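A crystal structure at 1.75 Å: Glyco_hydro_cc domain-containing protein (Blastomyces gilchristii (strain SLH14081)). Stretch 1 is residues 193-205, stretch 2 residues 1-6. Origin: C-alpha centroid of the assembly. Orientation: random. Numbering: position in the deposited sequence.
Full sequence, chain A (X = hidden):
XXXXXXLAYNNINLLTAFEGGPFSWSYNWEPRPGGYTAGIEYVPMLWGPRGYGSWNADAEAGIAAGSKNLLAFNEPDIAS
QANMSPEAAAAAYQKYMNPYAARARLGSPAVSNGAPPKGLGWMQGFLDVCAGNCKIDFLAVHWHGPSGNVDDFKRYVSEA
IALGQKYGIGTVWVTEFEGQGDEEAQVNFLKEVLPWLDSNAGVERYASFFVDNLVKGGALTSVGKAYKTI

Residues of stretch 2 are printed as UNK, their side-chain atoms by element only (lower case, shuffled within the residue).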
# COMPACT_ATOMS: atom_id res chain seq x y z
N VAL A 193 -10.84 11.85 -5.53
CA VAL A 193 -10.11 10.57 -5.76
C VAL A 193 -10.87 9.37 -5.13
O VAL A 193 -10.87 8.27 -5.73
CB VAL A 193 -8.66 10.71 -5.28
CG1 VAL A 193 -8.05 11.99 -5.83
CG2 VAL A 193 -8.50 10.66 -3.76
N LEU A 194 -11.56 9.53 -3.99
CA LEU A 194 -12.16 8.33 -3.34
C LEU A 194 -13.20 7.64 -4.24
O LEU A 194 -13.17 6.42 -4.42
CB LEU A 194 -12.73 8.69 -1.96
CG LEU A 194 -11.70 8.88 -0.84
CD1 LEU A 194 -12.35 9.10 0.52
CD2 LEU A 194 -10.74 7.70 -0.77
N PRO A 195 -14.14 8.38 -4.85
CA PRO A 195 -15.08 7.75 -5.78
C PRO A 195 -14.35 7.09 -6.97
O PRO A 195 -14.65 5.96 -7.32
CB PRO A 195 -15.99 8.90 -6.23
CG PRO A 195 -15.75 10.04 -5.26
CD PRO A 195 -14.34 9.83 -4.72
N TRP A 196 -13.36 7.79 -7.52
CA TRP A 196 -12.58 7.36 -8.71
C TRP A 196 -11.84 6.05 -8.39
O TRP A 196 -11.91 5.04 -9.19
CB TRP A 196 -11.61 8.49 -9.09
CG TRP A 196 -10.87 8.22 -10.36
CD1 TRP A 196 -11.35 8.41 -11.62
CD2 TRP A 196 -9.56 7.64 -10.50
NE1 TRP A 196 -10.43 7.98 -12.54
CE2 TRP A 196 -9.32 7.53 -11.89
CE3 TRP A 196 -8.56 7.23 -9.61
CZ2 TRP A 196 -8.13 7.02 -12.40
CZ3 TRP A 196 -7.40 6.71 -10.11
CH2 TRP A 196 -7.18 6.61 -11.49
N LEU A 197 -11.19 6.03 -7.22
CA LEU A 197 -10.49 4.81 -6.74
C LEU A 197 -11.54 3.71 -6.55
O LEU A 197 -11.27 2.57 -6.94
CB LEU A 197 -9.70 5.14 -5.46
CG LEU A 197 -8.52 6.08 -5.66
CD1 LEU A 197 -8.07 6.75 -4.37
CD2 LEU A 197 -7.34 5.33 -6.29
N ASP A 198 -12.70 4.04 -5.97
CA ASP A 198 -13.71 3.01 -5.59
C ASP A 198 -14.31 2.31 -6.85
O ASP A 198 -14.61 1.09 -6.80
CB ASP A 198 -14.79 3.67 -4.73
CG ASP A 198 -14.35 3.76 -3.28
OD1 ASP A 198 -13.40 2.99 -2.91
OD2 ASP A 198 -14.91 4.59 -2.54
N SER A 199 -14.43 3.02 -7.96
CA SER A 199 -15.02 2.45 -9.21
C SER A 199 -13.91 2.00 -10.18
O SER A 199 -14.23 1.16 -11.06
CB SER A 199 -15.95 3.43 -9.84
OG SER A 199 -15.33 4.70 -9.84
N ASN A 200 -12.67 2.48 -10.00
CA ASN A 200 -11.53 2.08 -10.87
C ASN A 200 -11.18 0.64 -10.49
O ASN A 200 -10.54 0.42 -9.46
CB ASN A 200 -10.37 3.09 -10.85
CG ASN A 200 -9.22 2.64 -11.73
OD1 ASN A 200 -9.18 1.48 -12.12
ND2 ASN A 200 -8.29 3.53 -12.04
N ALA A 201 -11.67 -0.31 -11.28
CA ALA A 201 -11.45 -1.77 -11.15
C ALA A 201 -9.97 -2.15 -11.30
O ALA A 201 -9.63 -3.32 -11.04
CB ALA A 201 -12.27 -2.45 -12.21
N GLY A 202 -9.10 -1.23 -11.73
CA GLY A 202 -7.64 -1.44 -11.72
C GLY A 202 -7.08 -1.34 -10.30
O GLY A 202 -5.92 -1.81 -10.09
N VAL A 203 -7.86 -0.74 -9.39
CA VAL A 203 -7.46 -0.51 -7.95
C VAL A 203 -8.26 -1.45 -7.04
O VAL A 203 -9.45 -1.14 -6.78
CB VAL A 203 -7.65 0.96 -7.55
CG1 VAL A 203 -7.40 1.17 -6.07
CG2 VAL A 203 -6.77 1.86 -8.39
N GLU A 204 -7.62 -2.53 -6.57
CA GLU A 204 -8.21 -3.57 -5.67
C GLU A 204 -8.39 -2.99 -4.27
O GLU A 204 -9.42 -3.29 -3.65
CB GLU A 204 -7.32 -4.83 -5.57
CG GLU A 204 -7.84 -5.93 -4.63
CD GLU A 204 -7.32 -7.36 -4.82
OE1 GLU A 204 -8.11 -8.27 -5.22
OE2 GLU A 204 -6.15 -7.61 -4.52
N ARG A 205 -7.37 -2.28 -3.76
CA ARG A 205 -7.34 -1.72 -2.38
C ARG A 205 -6.53 -0.43 -2.34
O ARG A 205 -5.65 -0.23 -3.22
CB ARG A 205 -6.80 -2.73 -1.38
CG ARG A 205 -7.79 -3.81 -0.98
CD ARG A 205 -7.28 -4.62 0.20
NE ARG A 205 -8.27 -5.46 0.83
CZ ARG A 205 -8.03 -6.37 1.77
NH1 ARG A 205 -6.80 -6.57 2.21
NH2 ARG A 205 -9.04 -7.06 2.29
N UNK A 1 -18.79 0.02 2.18
CA UNK A 1 -18.52 0.77 0.92
C UNK A 1 -18.08 -0.17 -0.19
O UNK A 1 -18.67 -1.24 -0.32
N UNK A 2 -17.02 0.19 -0.93
CA UNK A 2 -16.42 -0.65 -2.01
C UNK A 2 -15.70 -1.88 -1.43
O UNK A 2 -15.37 -2.82 -2.22
c UNK A 2 -15.43 0.17 -2.77
o UNK A 2 -14.34 0.54 -1.90
N UNK A 3 -15.33 -1.82 -0.14
CA UNK A 3 -14.54 -2.85 0.54
C UNK A 3 -13.06 -2.75 0.19
O UNK A 3 -12.31 -3.71 0.62
N UNK A 4 -12.65 -1.68 -0.51
CA UNK A 4 -11.25 -1.39 -0.95
C UNK A 4 -10.49 -0.49 0.05
O UNK A 4 -9.23 -0.51 0.00
c UNK A 4 -11.90 -1.24 -3.48
n UNK A 4 -12.00 -0.01 -7.12
c UNK A 4 -12.39 -0.86 -5.95
c UNK A 4 -11.14 -0.67 -2.30
c UNK A 4 -11.63 -0.42 -4.71
N UNK A 5 -11.17 0.27 0.90
CA UNK A 5 -10.52 1.33 1.72
C UNK A 5 -9.78 0.77 2.95
O UNK A 5 -10.45 0.04 3.75
c UNK A 5 -13.84 5.80 1.32
n UNK A 5 -14.32 6.46 2.36
c UNK A 5 -11.63 2.26 2.20
c UNK A 5 -12.11 4.72 2.75
c UNK A 5 -11.08 3.59 2.70
n UNK A 5 -14.44 5.93 0.14
n UNK A 5 -12.78 4.98 1.48
N UNK A 6 -8.54 1.22 3.17
CA UNK A 6 -7.59 0.72 4.18
C UNK A 6 -7.24 1.73 5.27
O UNK A 6 -7.29 2.96 5.00
O HOH W 1 -15.79 2.50 -0.27

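Position 1 carries only backbone atoms, with no CB, and touches nothing on stretch 1. It is Gly1, an exposed chain start.

Position 2 has two side-chain atoms, one carbon and then one oxygen. The oxygen lies 2.8 Å from OD1 of Asp198, as a hydroxyl would, and 3.1 Å from the backbone N of position 4. This is Ser2. Its OG donates to Asp198 OD1 and accepts from that N, so one short side chain ties the helix end to its own loop. Water 1 adds a second link, accepting from Ser2 N at 2.7 Å and donating to Asp198 OD2 at 3.2 Å.

Position 3 again has no side-chain atoms. Its phi of 78° is positive, which by itself favours glycine, and Gly3 it is.

Position 4 shows four carbons in an unbranched row ending in nitrogen. The nitrogen lies 2.7 Å from Leu197 O, 2.9 Å from Asp198 O and 2.8 Å from both Asn200 O and Val203 O. A long chain ending in a single amine among carbonyl oxygens is lysine. In Lys4, chi1 is m and every later torsion is t, so although the CA-to-CB bond points sideways, the extended chain delivers NZ to the place where the helix gives way to the turn from Asn200 to Val203. NZ donates to Leu197 O and Val203 O, and weakly to Asp198 O.

Position 5 has three carbons, a nitrogen, then a carbon bearing two more nitrogens: a guanidinium. One terminal nitrogen lies 3.0 Å from Asp198 OD2, and the branching carbon is 3.7 Å from Leu194 CD1. This is Arg5. Its CA-to-CB bond points away from stretch 1, but chi3 at -55° helps fold the chain so that its end comes nearer. Asp198 OD2 meets the guanidinium near its plane, forming a salt bridge to NH2, while Leu194 CD1 covers one face.

Position 6 has backbone only and makes no contact across the stretches: Gly6.

The contact works by giving two kinds of acceptor their own donors. Lys4, with the largest area covered in stretch 2, gathers backbone carbonyls that face a common point around the helix end; the turn is also held by Val203 N to Asn200 O at 2.9 Å. Asp198 divides its carboxylate, OD1 to the hydroxyl of Ser2 and OD2 to Arg5 and the water. The design rule is to aim an extended amine at converging carbonyls and let one carboxylate hold the neighbouring Ser2 and Arg5.

Stretch 2 (1-6) GSGKRG
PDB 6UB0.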